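Local coordinates for protein alginate lyase AlgAT5 (Defluviitalea, PDB 5ZQI) that probably cleaves alginate by beta-elimination, as a beta-sandwich lyase of polysaccharide lyase family 7, at residues L56-I61 with F93-D98; F104-G109 with A239-Q244; T144-Q149 with N263-H268; P155-H160 with K249-D254. All blocks are in the same frame, centred on the assembly; numbering follows the deposited sequence.

Contact 1. Residues L56-I61 with F93-D98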
loop_
_atom_site.group_PDB
_atom_site.type_symbol
_atom_site.label_atom_id
_atom_site.label_comp_id
_atom_site.label_asym_id
_atom_site.label_seq_id
_atom_site.Cartn_x
_atom_site.Cartn_y
_atom_site.Cartn_z
ATOM N N LEU A 56 -18.132 -13.556 -0.491
ATOM C CA LEU A 56 -17.556 -12.427 -1.205
ATOM C C LEU A 56 -16.047 -12.572 -1.353
ATOM O O LEU A 56 -15.357 -13.038 -0.441
ATOM C CB LEU A 56 -17.850 -11.120 -0.478
ATOM C CG LEU A 56 -19.306 -10.684 -0.438
ATOM C CD1 LEU A 56 -19.421 -9.428 0.400
ATOM C CD2 LEU A 56 -19.841 -10.454 -1.845
ATOM N N LEU A 57 -15.539 -12.134 -2.504
ATOM C CA LEU A 57 -14.123 -12.110 -2.820
ATOM C C LEU A 57 -13.599 -10.689 -2.783
ATOM O O LEU A 57 -14.384 -9.737 -2.883
ATOM C CB LEU A 57 -13.865 -12.680 -4.220
ATOM C CG LEU A 57 -14.246 -14.136 -4.392
ATOM C CD1 LEU A 57 -14.215 -14.509 -5.855
ATOM C CD2 LEU A 57 -13.298 -14.996 -3.581
ATOM N N PRO A 58 -12.297 -10.482 -2.608
ATOM C CA PRO A 58 -11.785 -9.095 -2.621
ATOM C C PRO A 58 -12.226 -8.286 -3.838
ATOM O O PRO A 58 -12.463 -7.071 -3.724
ATOM C CB PRO A 58 -10.265 -9.301 -2.553
ATOM C CG PRO A 58 -10.152 -10.597 -1.704
ATOM C CD PRO A 58 -11.251 -11.469 -2.256
ATOM N N SER A 59 -12.332 -8.923 -4.998
ATOM C CA SER A 59 -12.780 -8.273 -6.221
ATOM C C SER A 59 -14.229 -7.794 -6.171
ATOM O O SER A 59 -14.603 -6.983 -7.021
ATOM C CB SER A 59 -12.604 -9.233 -7.382
ATOM O OG SER A 59 -13.433 -10.379 -7.233
ATOM N N ASP A 60 -15.018 -8.233 -5.194
ATOM C CA ASP A 60 -16.369 -7.735 -4.976
ATOM C C ASP A 60 -16.399 -6.465 -4.131
ATOM O O ASP A 60 -17.417 -5.768 -4.117
ATOM C CB ASP A 60 -17.222 -8.789 -4.248
ATOM C CG ASP A 60 -17.460 -10.049 -5.072
ATOM O OD1 ASP A 60 -17.894 -9.937 -6.242
ATOM O OD2 ASP A 60 -17.224 -11.151 -4.532
ATOM N N ILE A 61 -15.328 -6.182 -3.396
ATOM C CA ILE A 61 -15.239 -5.033 -2.496
ATOM C C ILE A 61 -14.497 -3.883 -3.146
ATOM O O ILE A 61 -14.921 -2.732 -3.066
ATOM C CB ILE A 61 -14.550 -5.441 -1.170
ATOM C CG1 ILE A 61 -15.300 -6.593 -0.501
ATOM C CG2 ILE A 61 -14.407 -4.201 -0.267
ATOM C CD1 ILE A 61 -16.669 -6.246 -0.083
ATOM N N PHE A 93 -5.228 -12.432 2.156
ATOM C CA PHE A 93 -5.905 -11.543 1.187
ATOM C C PHE A 93 -7.360 -11.982 1.029
ATOM O O PHE A 93 -7.666 -12.871 0.238
ATOM C CB PHE A 93 -5.167 -11.556 -0.143
ATOM C CG PHE A 93 -5.793 -10.710 -1.242
ATOM C CD1 PHE A 93 -5.676 -9.336 -1.220
ATOM C CD2 PHE A 93 -6.465 -11.303 -2.306
ATOM C CE1 PHE A 93 -6.205 -8.580 -2.244
ATOM C CE2 PHE A 93 -7.002 -10.558 -3.318
ATOM C CZ PHE A 93 -6.859 -9.170 -3.297
ATOM N N HIS A 94 -8.211 -11.394 1.819
ATOM C CA HIS A 94 -9.593 -11.839 1.909
ATOM C C HIS A 94 -10.519 -10.800 2.455
ATOM O O HIS A 94 -10.118 -9.892 2.992
ATOM C CB HIS A 94 -9.628 -13.117 2.805
ATOM C CG HIS A 94 -9.308 -12.895 4.216
ATOM N ND1 HIS A 94 -8.044 -12.941 4.696
ATOM C CD2 HIS A 94 -10.073 -12.542 5.249
ATOM C CE1 HIS A 94 -8.055 -12.654 5.975
ATOM N NE2 HIS A 94 -9.271 -12.406 6.335
ATOM N N VAL A 95 -11.817 -11.043 2.270
ATOM C CA VAL A 95 -12.804 -10.106 2.801
ATOM C C VAL A 95 -12.967 -10.320 4.303
ATOM O O VAL A 95 -12.988 -11.462 4.796
ATOM C CB VAL A 95 -14.149 -10.252 2.067
ATOM C CG1 VAL A 95 -15.209 -9.288 2.622
ATOM C CG2 VAL A 95 -13.943 -10.022 0.560
ATOM N N ASN A 96 -13.113 -9.216 5.038
ATOM C CA ASN A 96 -13.253 -9.306 6.478
ATOM C C ASN A 96 -14.609 -9.919 6.859
ATOM O O ASN A 96 -15.495 -10.148 6.025
ATOM C CB ASN A 96 -13.066 -7.930 7.127
ATOM C CG ASN A 96 -14.123 -6.893 6.709
ATOM O OD1 ASN A 96 -15.070 -7.175 5.989
ATOM N ND2 ASN A 96 -13.970 -5.685 7.213
ATOM N N ASP A 97 -14.756 -10.215 8.152
ATOM C CA ASP A 97 -15.985 -10.850 8.629
ATOM C C ASP A 97 -17.214 -9.976 8.373
ATOM O O ASP A 97 -18.300 -10.488 8.071
ATOM C CB ASP A 97 -15.871 -11.155 10.122
ATOM C CG ASP A 97 -14.882 -12.260 10.418
ATOM O OD1 ASP A 97 -14.532 -13.014 9.487
ATOM O OD2 ASP A 97 -14.461 -12.383 11.591
ATOM N N ASP A 98 -17.050 -8.653 8.465
ATOM C CA ASP A 98 -18.172 -7.753 8.253
ATOM C C ASP A 98 -18.605 -7.683 6.799
ATOM O O ASP A 98 -19.693 -7.178 6.510
ATOM C CB ASP A 98 -17.828 -6.340 8.724
ATOM C CG ASP A 98 -17.739 -6.239 10.217
ATOM O OD1 ASP A 98 -18.355 -7.092 10.885
ATOM O OD2 ASP A 98 -17.060 -5.313 10.715
HETATM O O HOH W 1 -12.584 -13.184 0.451
#
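The Phe93 ring receives the Pro58 ring over one face: Pro58 CG stands 3.5 Å above the plane of the Phe93 ring, displaced toward the rim and 26° off the normal through the centroid, which meets the criteria for a CH-pi contact. Pro58 CB reaches farther along the same ring, 3.5 Å from Phe93 CZ. The Phe93 ring also meets that of Phe104 on the adjoining strand, the two planes turned by about 65°. This is the margin of the beta sandwich: strand 93-95 is outermost in a seven-stranded antiparallel sheet, and 56-61, with a weakly bonded helical turn at about 58-61, lies along that border. A chi1 of 178° swings the Phe93 ring to the far side from its amide nitrogen and carries it across to the proline, although CB does not point there. With an alanine here, Pro58 would probably lose its aromatic support and a gap would open between Pro58 and Phe104.

Val95 supplies the second half of the contact, mainly through one methyl, CG2. This lies 3.4 Å from Leu57 C, near the Leu56 carbonyl, and 3.8 Å from Ile61 CG1, the Ile61 and Val95 side chains meeting tip to tip. Pro58 and Ile61 also rest on Val102, so the turn spans two strands. Within the turn, Leu57 N donates to Asp60 OD2 at 2.8 Å, nearly straight and on the anti side of the carboxylate. One water joins the backbones, donating to Leu56 O at 2.9 Å and accepting from Val95 N at 2.9 Å.

Contact 2. Residues F104-G109 with A239-Q244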
loop_
_atom_site.group_PDB
_atom_site.type_symbol
_atom_site.label_atom_id
_atom_site.label_comp_id
_atom_site.label_asym_id
_atom_site.label_seq_id
_atom_site.Cartn_x
_atom_site.Cartn_y
_atom_site.Cartn_z
ATOM N N PHE A 104 -5.421 -7.322 4.267
ATOM C CA PHE A 104 -4.082 -7.589 3.739
ATOM C C PHE A 104 -3.197 -7.906 4.939
ATOM O O PHE A 104 -3.074 -7.080 5.851
ATOM C CB PHE A 104 -3.500 -6.398 2.982
ATOM C CG PHE A 104 -4.263 -5.977 1.755
ATOM C CD1 PHE A 104 -5.425 -5.215 1.862
ATOM C CD2 PHE A 104 -3.797 -6.292 0.491
ATOM C CE1 PHE A 104 -6.087 -4.814 0.708
ATOM C CE2 PHE A 104 -4.459 -5.894 -0.636
ATOM C CZ PHE A 104 -5.600 -5.155 -0.534
ATOM N N LYS A 105 -2.530 -9.059 4.913
ATOM C CA LYS A 105 -1.632 -9.486 5.986
ATOM C C LYS A 105 -0.296 -9.894 5.393
ATOM O O LYS A 105 -0.266 -10.655 4.436
ATOM C CB LYS A 105 -2.239 -10.657 6.784
ATOM C CG LYS A 105 -1.267 -11.290 7.773
ATOM C CD LYS A 105 -1.936 -12.370 8.600
ATOM C CE LYS A 105 -0.907 -13.116 9.445
ATOM N NZ LYS A 105 -1.481 -14.164 10.320
ATOM N N ALA A 106 0.808 -9.439 5.991
ATOM C CA ALA A 106 2.137 -9.945 5.655
ATOM C C ALA A 106 2.910 -10.180 6.940
ATOM O O ALA A 106 3.133 -9.248 7.719
ATOM C CB ALA A 106 2.882 -8.987 4.715
ATOM N N HIS A 107 3.294 -11.432 7.149
ATOM C CA HIS A 107 4.020 -11.838 8.346
ATOM C C HIS A 107 5.524 -11.683 8.177
ATOM O O HIS A 107 6.052 -11.743 7.073
ATOM C CB HIS A 107 3.680 -13.287 8.708
ATOM C CG HIS A 107 3.998 -14.277 7.628
ATOM N ND1 HIS A 107 3.577 -14.121 6.321
ATOM C CD2 HIS A 107 4.713 -15.424 7.661
ATOM C CE1 HIS A 107 4.021 -15.139 5.601
ATOM N NE2 HIS A 107 4.700 -15.949 6.394
ATOM N N CYS A 108 6.212 -11.513 9.311
ATOM C CA CYS A 108 7.640 -11.184 9.292
ATOM C C CYS A 108 8.486 -12.306 8.731
ATOM O O CYS A 108 9.604 -12.057 8.259
ATOM C CB CYS A 108 8.095 -10.794 10.705
ATOM S SG CYS A 108 7.340 -9.256 11.314
ATOM N N GLY A 109 7.993 -13.532 8.770
ATOM C CA GLY A 109 8.675 -14.656 8.174
ATOM C C GLY A 109 8.365 -14.880 6.718
ATOM O O GLY A 109 8.856 -15.849 6.132
ATOM N N ALA A 239 -0.756 -0.201 -2.962
ATOM C CA ALA A 239 -1.599 -0.148 -1.771
ATOM C C ALA A 239 -1.721 -1.557 -1.213
ATOM O O ALA A 239 -1.745 -2.539 -1.964
ATOM C CB ALA A 239 -2.989 0.410 -2.096
ATOM N N GLY A 240 -1.848 -1.648 0.101
ATOM C CA GLY A 240 -1.967 -2.916 0.780
ATOM C C GLY A 240 -1.146 -2.894 2.043
ATOM O O GLY A 240 -1.149 -1.888 2.776
ATOM N N MET A 241 -0.416 -3.983 2.290
ATOM C CA MET A 241 0.411 -4.111 3.490
ATOM C C MET A 241 1.841 -4.477 3.139
ATOM O O MET A 241 2.089 -5.530 2.547
ATOM C CB MET A 241 -0.201 -5.170 4.437
ATOM C CG MET A 241 0.648 -5.534 5.659
ATOM S SD MET A 241 1.224 -4.105 6.621
ATOM C CE MET A 241 -0.345 -3.338 7.052
ATOM N N TYR A 242 2.777 -3.614 3.522
ATOM C CA TYR A 242 4.223 -3.800 3.315
ATOM C C TYR A 242 4.858 -3.736 4.695
ATOM O O TYR A 242 5.032 -2.651 5.266
ATOM C CB TYR A 242 4.750 -2.742 2.358
ATOM C CG TYR A 242 6.187 -2.853 1.922
ATOM C CD1 TYR A 242 6.889 -4.054 1.998
ATOM C CD2 TYR A 242 6.837 -1.745 1.413
ATOM C CE1 TYR A 242 8.205 -4.147 1.560
ATOM C CE2 TYR A 242 8.131 -1.832 0.993
ATOM C CZ TYR A 242 8.799 -3.023 1.061
ATOM O OH TYR A 242 10.132 -3.098 0.635
ATOM N N THR A 243 5.114 -4.910 5.271
ATOM C CA THR A 243 5.557 -5.007 6.663
ATOM C C THR A 243 7.046 -4.724 6.778
ATOM O O THR A 243 7.859 -5.479 6.244
ATOM C CB THR A 243 5.229 -6.388 7.208
ATOM O OG1 THR A 243 3.801 -6.581 7.094
ATOM C CG2 THR A 243 5.619 -6.507 8.674
ATOM N N GLN A 244 7.424 -3.671 7.512
ATOM C CA GLN A 244 8.840 -3.274 7.577
ATOM C C GLN A 244 9.553 -3.968 8.734
ATOM O O GLN A 244 10.212 -3.342 9.557
ATOM C CB GLN A 244 8.994 -1.764 7.688
ATOM C CG GLN A 244 8.180 -0.980 6.697
ATOM C CD GLN A 244 8.684 -1.121 5.301
ATOM O OE1 GLN A 244 9.746 -0.598 4.980
ATOM N NE2 GLN A 244 7.926 -1.805 4.455
#
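Phe104, Ala106 and Cys108 pack against Gly240, Met241 and Thr243 in a buried contact between two different sheets, in the interior of the protein. The evidence is in the axes: strands 104-107 and 241-243 run nearly parallel, 17° apart, and approach to 6.5 Å, without any backbone pairing between them. At Gly240 the lack of a side chain lets the backbone come up to the Phe104 ring. Gly240 CA sits over one face of that Phe104 ring, 4.0 Å from its centroid, in a CH-pi contact; a CB on Gly240 would fall only 3.2 Å from Phe104 CD2 and would also press on the carbonyl O of Ala239.

Strand 104-107 belongs to the seven-stranded sheet, whereas 241-243 follows the corner at Gly240 in the opposing, curved sheet, so this is the core of the beta sandwich (jelly roll) of family 7 lyases. Met241 CB meets Phe104 CB at 3.8 Å, and Met241 CG lies 3.9 Å from Ala106 N; the bends at chi2 and chi3 then lead the thioether away toward Val161 and Val163.

The polar link is a single bond, Thr243 OG1 donating to Ala106 O at 2.8 Å, with the donor tilted 30° from the carbonyl plane. Placing OG1 anti to the Thr243 carbonyl carbon (chi1 -59°) aims the hydroxyl across the interface and leaves CG2 4.2 Å from Cys108 SG. Tyr242 points away from strand 104-107, and Arg120 meets its ring in a cation-pi contact.

Contact 3. Residues T144-Q149 with N263-H268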
loop_
_atom_site.group_PDB
_atom_site.type_symbol
_atom_site.label_atom_id
_atom_site.label_comp_id
_atom_site.label_asym_id
_atom_site.label_seq_id
_atom_site.Cartn_x
_atom_site.Cartn_y
_atom_site.Cartn_z
ATOM N N THR A 144 -3.890 10.461 -9.096
ATOM C CA THR A 144 -4.475 10.494 -7.761
ATOM C C THR A 144 -4.766 9.091 -7.272
ATOM O O THR A 144 -5.278 8.271 -8.028
ATOM C CB THR A 144 -5.782 11.279 -7.779
ATOM O OG1 THR A 144 -5.555 12.598 -8.293
ATOM C CG2 THR A 144 -6.416 11.375 -6.384
ATOM N N MET A 145 -4.457 8.819 -6.000
ATOM C CA MET A 145 -4.889 7.613 -5.314
ATOM C C MET A 145 -5.562 8.011 -4.003
ATOM O O MET A 145 -5.025 8.840 -3.248
ATOM C CB MET A 145 -3.730 6.671 -5.010
ATOM C CG MET A 145 -4.196 5.394 -4.273
ATOM S SD MET A 145 -2.961 4.098 -4.145
ATOM C CE MET A 145 -1.611 4.917 -3.306
ATOM N N ILE A 146 -6.735 7.448 -3.741
ATOM C CA ILE A 146 -7.424 7.591 -2.465
ATOM C C ILE A 146 -7.570 6.218 -1.826
ATOM O O ILE A 146 -8.087 5.283 -2.455
ATOM C CB ILE A 146 -8.806 8.239 -2.605
ATOM C CG1 ILE A 146 -8.735 9.501 -3.432
ATOM C CG2 ILE A 146 -9.325 8.565 -1.196
ATOM C CD1 ILE A 146 -10.097 10.120 -3.774
ATOM N N ILE A 147 -7.099 6.080 -0.594
ATOM C CA ILE A 147 -7.231 4.838 0.156
ATOM C C ILE A 147 -8.006 5.125 1.439
ATOM O O ILE A 147 -7.629 6.011 2.208
ATOM C CB ILE A 147 -5.877 4.212 0.529
ATOM C CG1 ILE A 147 -4.852 4.228 -0.598
ATOM C CG2 ILE A 147 -6.118 2.768 1.026
ATOM C CD1 ILE A 147 -3.506 3.712 -0.143
ATOM N N ASP A 148 -9.095 4.385 1.668
ATOM C CA ASP A 148 -9.937 4.454 2.861
ATOM C C ASP A 148 -9.674 3.145 3.593
ATOM O O ASP A 148 -10.004 2.076 3.074
ATOM C CB ASP A 148 -11.381 4.629 2.417
ATOM C CG ASP A 148 -12.351 4.657 3.537
ATOM O OD1 ASP A 148 -11.949 4.580 4.708
ATOM O OD2 ASP A 148 -13.560 4.840 3.214
ATOM N N GLN A 149 -9.010 3.203 4.751
ATOM C CA GLN A 149 -8.452 1.988 5.346
ATOM C C GLN A 149 -8.320 2.154 6.850
ATOM O O GLN A 149 -8.509 3.249 7.394
ATOM C CB GLN A 149 -7.093 1.643 4.705
ATOM C CG GLN A 149 -5.991 2.719 4.927
ATOM C CD GLN A 149 -4.691 2.377 4.255
ATOM O OE1 GLN A 149 -4.387 1.214 4.014
ATOM N NE2 GLN A 149 -3.929 3.388 3.925
ATOM N N ASN A 263 -12.177 1.214 0.675
ATOM C CA ASN A 263 -12.347 1.833 -0.626
ATOM C C ASN A 263 -10.963 2.181 -1.149
ATOM O O ASN A 263 -10.052 2.493 -0.377
ATOM C CB ASN A 263 -13.231 3.105 -0.560
ATOM C CG ASN A 263 -14.664 2.825 -0.100
ATOM O OD1 ASN A 263 -15.511 2.323 -0.854
ATOM N ND2 ASN A 263 -14.937 3.142 1.155
ATOM N N LEU A 264 -10.816 2.129 -2.462
ATOM C CA LEU A 264 -9.546 2.314 -3.154
ATOM C C LEU A 264 -9.875 2.827 -4.546
ATOM O O LEU A 264 -10.646 2.187 -5.267
ATOM C CB LEU A 264 -8.760 1.009 -3.234
ATOM C CG LEU A 264 -7.408 1.051 -3.937
ATOM C CD1 LEU A 264 -6.454 1.965 -3.215
ATOM C CD2 LEU A 264 -6.838 -0.380 -3.983
ATOM N N VAL A 265 -9.297 3.964 -4.920
ATOM C CA VAL A 265 -9.495 4.526 -6.251
ATOM C C VAL A 265 -8.203 5.155 -6.751
ATOM O O VAL A 265 -7.472 5.805 -6.005
ATOM C CB VAL A 265 -10.647 5.561 -6.298
ATOM C CG1 VAL A 265 -10.326 6.813 -5.529
ATOM C CG2 VAL A 265 -11.056 5.898 -7.726
ATOM N N VAL A 266 -7.929 4.931 -8.030
ATOM C CA VAL A 266 -6.854 5.594 -8.765
ATOM C C VAL A 266 -7.476 6.293 -9.958
ATOM O O VAL A 266 -8.280 5.691 -10.684
ATOM C CB VAL A 266 -5.774 4.600 -9.214
ATOM C CG1 VAL A 266 -4.858 5.225 -10.245
ATOM C CG2 VAL A 266 -4.959 4.148 -8.014
ATOM N N THR A 267 -7.116 7.564 -10.141
ATOM C CA THR A 267 -7.558 8.313 -11.302
ATOM C C THR A 267 -6.378 8.996 -11.984
ATOM O O THR A 267 -5.383 9.370 -11.348
ATOM C CB THR A 267 -8.595 9.394 -10.945
ATOM O OG1 THR A 267 -7.995 10.436 -10.172
ATOM C CG2 THR A 267 -9.790 8.837 -10.214
ATOM N N HIS A 268 -6.516 9.166 -13.294
ATOM C CA HIS A 268 -5.531 9.832 -14.109
ATOM C C HIS A 268 -6.220 10.776 -15.087
ATOM O O HIS A 268 -7.209 10.409 -15.728
ATOM C CB HIS A 268 -4.683 8.847 -14.924
ATOM C CG HIS A 268 -3.859 7.938 -14.085
ATOM N ND1 HIS A 268 -2.696 8.358 -13.488
ATOM C CD2 HIS A 268 -4.040 6.650 -13.703
ATOM C CE1 HIS A 268 -2.178 7.366 -12.789
ATOM N NE2 HIS A 268 -2.973 6.321 -12.899
HETATM O O HOH W 2 -6.105 12.347 -11.051
#
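Two groups grip Asp148 OD2: Asn263 ND2 donates to it at 3.0 Å, and Arg204 NH2 forms a salt bridge with the same oxygen. The amide reaches Asp148 OD2 from above the carboxylate, 40° out of its plane, and the two flat groups are turned by 30°. With chi1 at 178° the Asp148 carboxylate extends away from its own N and runs beside Asn263. A leucine in place of Asp148 would probably leave Arg204 without its charge mate and set the Asn263 amide free to turn.

Asp148 with Asn263, Ile146 with Val265 and Thr144 with Thr267 are hydrogen-bonded pairs of an antiparallel ladder between neighbouring strands of the seven-stranded sheet of the beta sandwich. Thr267 N to Thr144 O is 2.9 Å; at the other end Asn263 N to Asp148 O stretches to a weak 3.3 Å. A water lies 2.8 Å from both Thr144 OG1 and Thr267 OG1, and Ile146 CB touches Val265 CG1 at 3.6 Å.

The non-hydrogen-bonded pairs face inward. Ile147 CG1 lies alongside Leu264 CD1 at 3.8 Å, while the Met145 side chain passes obliquely over that of Val266, CG to CG2 4.0 Å, and Trp67, Phe237 and Ala239 of the opposing sheet close over them. The inward face is thus wholly apolar and the outer one mixed, its apolar Ile146-Val265 pair separating the Asp148-Asn263 pair from the two threonines.

Contact 4. Residues P155-H160 with K249-D254. With SO4 (sulfate ion), chain B.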
loop_
_atom_site.group_PDB
_atom_site.type_symbol
_atom_site.label_atom_id
_atom_site.label_comp_id
_atom_site.label_asym_id
_atom_site.label_seq_id
_atom_site.Cartn_x
_atom_site.Cartn_y
_atom_site.Cartn_z
ATOM N N PRO A 155 3.918 -5.605 13.843
ATOM C CA PRO A 155 4.908 -6.473 14.492
ATOM C C PRO A 155 5.212 -5.976 15.902
ATOM O O PRO A 155 5.075 -4.786 16.206
ATOM C CB PRO A 155 6.130 -6.375 13.571
ATOM C CG PRO A 155 5.556 -6.008 12.212
ATOM C CD PRO A 155 4.409 -5.055 12.564
ATOM N N GLU A 156 5.611 -6.904 16.769
ATOM C CA GLU A 156 5.850 -6.543 18.165
ATOM C C GLU A 156 7.163 -5.785 18.357
ATOM O O GLU A 156 7.227 -4.849 19.163
ATOM C CB GLU A 156 5.817 -7.779 19.060
ATOM C CG GLU A 156 6.443 -9.046 18.517
ATOM C CD GLU A 156 5.862 -10.260 19.238
ATOM O OE1 GLU A 156 5.464 -11.247 18.563
ATOM O OE2 GLU A 156 5.747 -10.225 20.490
ATOM N N VAL A 157 8.219 -6.152 17.640
ATOM C CA VAL A 157 9.531 -5.562 17.921
ATOM C C VAL A 157 9.741 -4.307 17.080
ATOM O O VAL A 157 9.893 -3.206 17.631
ATOM C CB VAL A 157 10.661 -6.589 17.707
ATOM C CG1 VAL A 157 12.027 -5.978 18.037
ATOM C CG2 VAL A 157 10.410 -7.808 18.563
ATOM N N LYS A 158 9.770 -4.451 15.755
ATOM C CA LYS A 158 9.866 -3.308 14.832
ATOM C C LYS A 158 8.445 -3.062 14.328
ATOM O O LYS A 158 7.999 -3.627 13.315
ATOM C CB LYS A 158 10.860 -3.600 13.720
ATOM C CG LYS A 158 11.235 -2.391 12.878
ATOM C CD LYS A 158 12.423 -2.730 11.988
ATOM C CE LYS A 158 12.856 -1.574 11.105
ATOM N NZ LYS A 158 11.792 -1.085 10.203
ATOM N N ASP A 159 7.720 -2.207 15.048
ATOM C CA ASP A 159 6.279 -2.043 14.854
ATOM C C ASP A 159 5.979 -1.042 13.741
ATOM O O ASP A 159 5.347 0.014 13.941
ATOM C CB ASP A 159 5.625 -1.650 16.177
ATOM C CG ASP A 159 6.203 -0.389 16.796
ATOM O OD1 ASP A 159 7.356 -0.025 16.543
ATOM O OD2 ASP A 159 5.470 0.222 17.596
ATOM N N HIS A 160 6.449 -1.418 12.543
ATOM C CA HIS A 160 6.491 -0.539 11.384
ATOM C C HIS A 160 5.810 -1.174 10.181
ATOM O O HIS A 160 6.161 -2.290 9.790
ATOM C CB HIS A 160 7.937 -0.218 10.960
ATOM C CG HIS A 160 8.772 0.492 11.978
ATOM N ND1 HIS A 160 10.051 0.909 11.683
ATOM C CD2 HIS A 160 8.540 0.867 13.260
ATOM C CE1 HIS A 160 10.568 1.514 12.742
ATOM N NE2 HIS A 160 9.664 1.521 13.706
ATOM N N LYS A 249 15.333 -8.498 12.588
ATOM C CA LYS A 249 15.012 -7.425 13.510
ATOM C C LYS A 249 14.600 -7.916 14.886
ATOM O O LYS A 249 14.390 -7.096 15.778
ATOM C CB LYS A 249 13.879 -6.558 12.926
ATOM C CG LYS A 249 14.167 -6.109 11.502
ATOM C CD LYS A 249 15.399 -5.222 11.469
ATOM C CE LYS A 249 15.548 -4.511 10.131
ATOM N NZ LYS A 249 16.829 -3.737 10.121
ATOM N N GLY A 250 14.460 -9.223 15.074
ATOM C CA GLY A 250 14.045 -9.780 16.337
ATOM C C GLY A 250 12.577 -10.157 16.400
ATOM O O GLY A 250 12.146 -10.718 17.398
ATOM N N ASP A 251 11.810 -9.882 15.354
ATOM C CA ASP A 251 10.432 -10.332 15.333
ATOM C C ASP A 251 10.366 -11.823 15.041
ATOM O O ASP A 251 11.244 -12.387 14.384
ATOM C CB ASP A 251 9.628 -9.531 14.304
ATOM C CG ASP A 251 9.052 -8.240 14.901
ATOM O OD1 ASP A 251 8.259 -8.369 15.863
ATOM O OD2 ASP A 251 9.407 -7.126 14.460
ATOM N N SER A 252 9.317 -12.466 15.561
ATOM C CA SER A 252 9.063 -13.867 15.267
ATOM C C SER A 252 8.508 -14.029 13.849
ATOM O O SER A 252 8.006 -13.091 13.231
ATOM C CB SER A 252 8.090 -14.455 16.283
ATOM O OG SER A 252 6.796 -13.953 16.091
ATOM N N GLU A 253 8.606 -15.255 13.332
ATOM C CA GLU A 253 8.108 -15.510 11.985
ATOM C C GLU A 253 6.623 -15.200 11.856
ATOM O O GLU A 253 6.169 -14.776 10.781
ATOM C CB GLU A 253 8.380 -16.959 11.581
ATOM C CG GLU A 253 9.865 -17.276 11.355
ATOM C CD GLU A 253 10.138 -18.750 11.193
ATOM O OE1 GLU A 253 9.171 -19.535 11.131
ATOM O OE2 GLU A 253 11.325 -19.130 11.130
ATOM N N ASP A 254 5.854 -15.381 12.930
ATOM C CA ASP A 254 4.408 -15.204 12.879
ATOM C C ASP A 254 3.946 -13.820 13.341
ATOM O O ASP A 254 2.740 -13.543 13.321
ATOM C CB ASP A 254 3.700 -16.297 13.699
ATOM C CG ASP A 254 4.175 -16.381 15.123
ATOM O OD1 ASP A 254 4.879 -15.463 15.590
ATOM O OD2 ASP A 254 3.845 -17.394 15.778
HETATM S S SO4 B . 13.996 0.663 7.638
HETATM O O1 SO4 B . 14.714 1.015 8.863
HETATM O O2 SO4 B . 14.011 1.789 6.704
HETATM O O3 SO4 B . 14.617 -0.505 7.021
HETATM O O4 SO4 B . 12.599 0.362 7.943
#
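Pro155 begins the contact with CB 3.5 Å from Asp251 OD2, against the carboxylate that dominates this loop pair. Glu156 follows: its CG, between the backbone N and the carbonyl carbon (chi1 39°), brushes Asp251 OD1 at 3.3 Å, and the two acidic side chains slide past each other in opposite directions. At Val157 and Lys158 the backbone turns its amides to the aspartate: Val157 N donates to Asp251 OD1 at 2.8 Å (164°) and Lys158 N to Asp251 OD2 at 3.0 Å (172°), both on the syn side. One carboxylate thereby clamps two consecutive N-H groups, which fixes its rotation, and Ser245 OG adds a further bond to OD2. Val157 CG1 rests 3.5 Å from Lys249 O.

The Lys158 side chain crosses that of Lys249, CD to CG 3.8 Å. Lys158 NZ donates to O4 of a sulfate at 2.8 Å, an ion probably picked up during crystallisation and also held by Tyr118 and Arg177. The same amine bonds Gln244 O and meets His160 ND1 from well out of the ring plane; Arg177 NH2 also bonds ND1. Lys158 CG lies over one face of the His160 ring, 3.7 Å above its plane.

Loop 155-160 connects strands 142-153 and 160-167, one in each sheet of the sandwich, and 249-254 connects strand 241-243 to 256-269, so Asp251 clips together two sheet-to-sheet crossings.

From the N terminus, contact 1 closes first, as edge strand 93-95 comes back to 56-61 before any other contact opens. Contact 2 then opens at 104-109, followed by the first segments of contacts 3 and 4; it closes at 239-244, contact 4 at 249-254 and contact 3 at 263-268. Contact 4 is therefore nested within contact 3, and contact 2 crosses both. Contact 1 touches contact 2 through Phe93 and Phe104, and contact 2 meets contact 3 where Ala239 packs on Met145, Ile147 and Leu264. Gln244 reaches contact 4 through Lys158 and His160. Contacts 3 and 4, centres about 29 Å apart, do not touch and are linked indirectly, through contact 2.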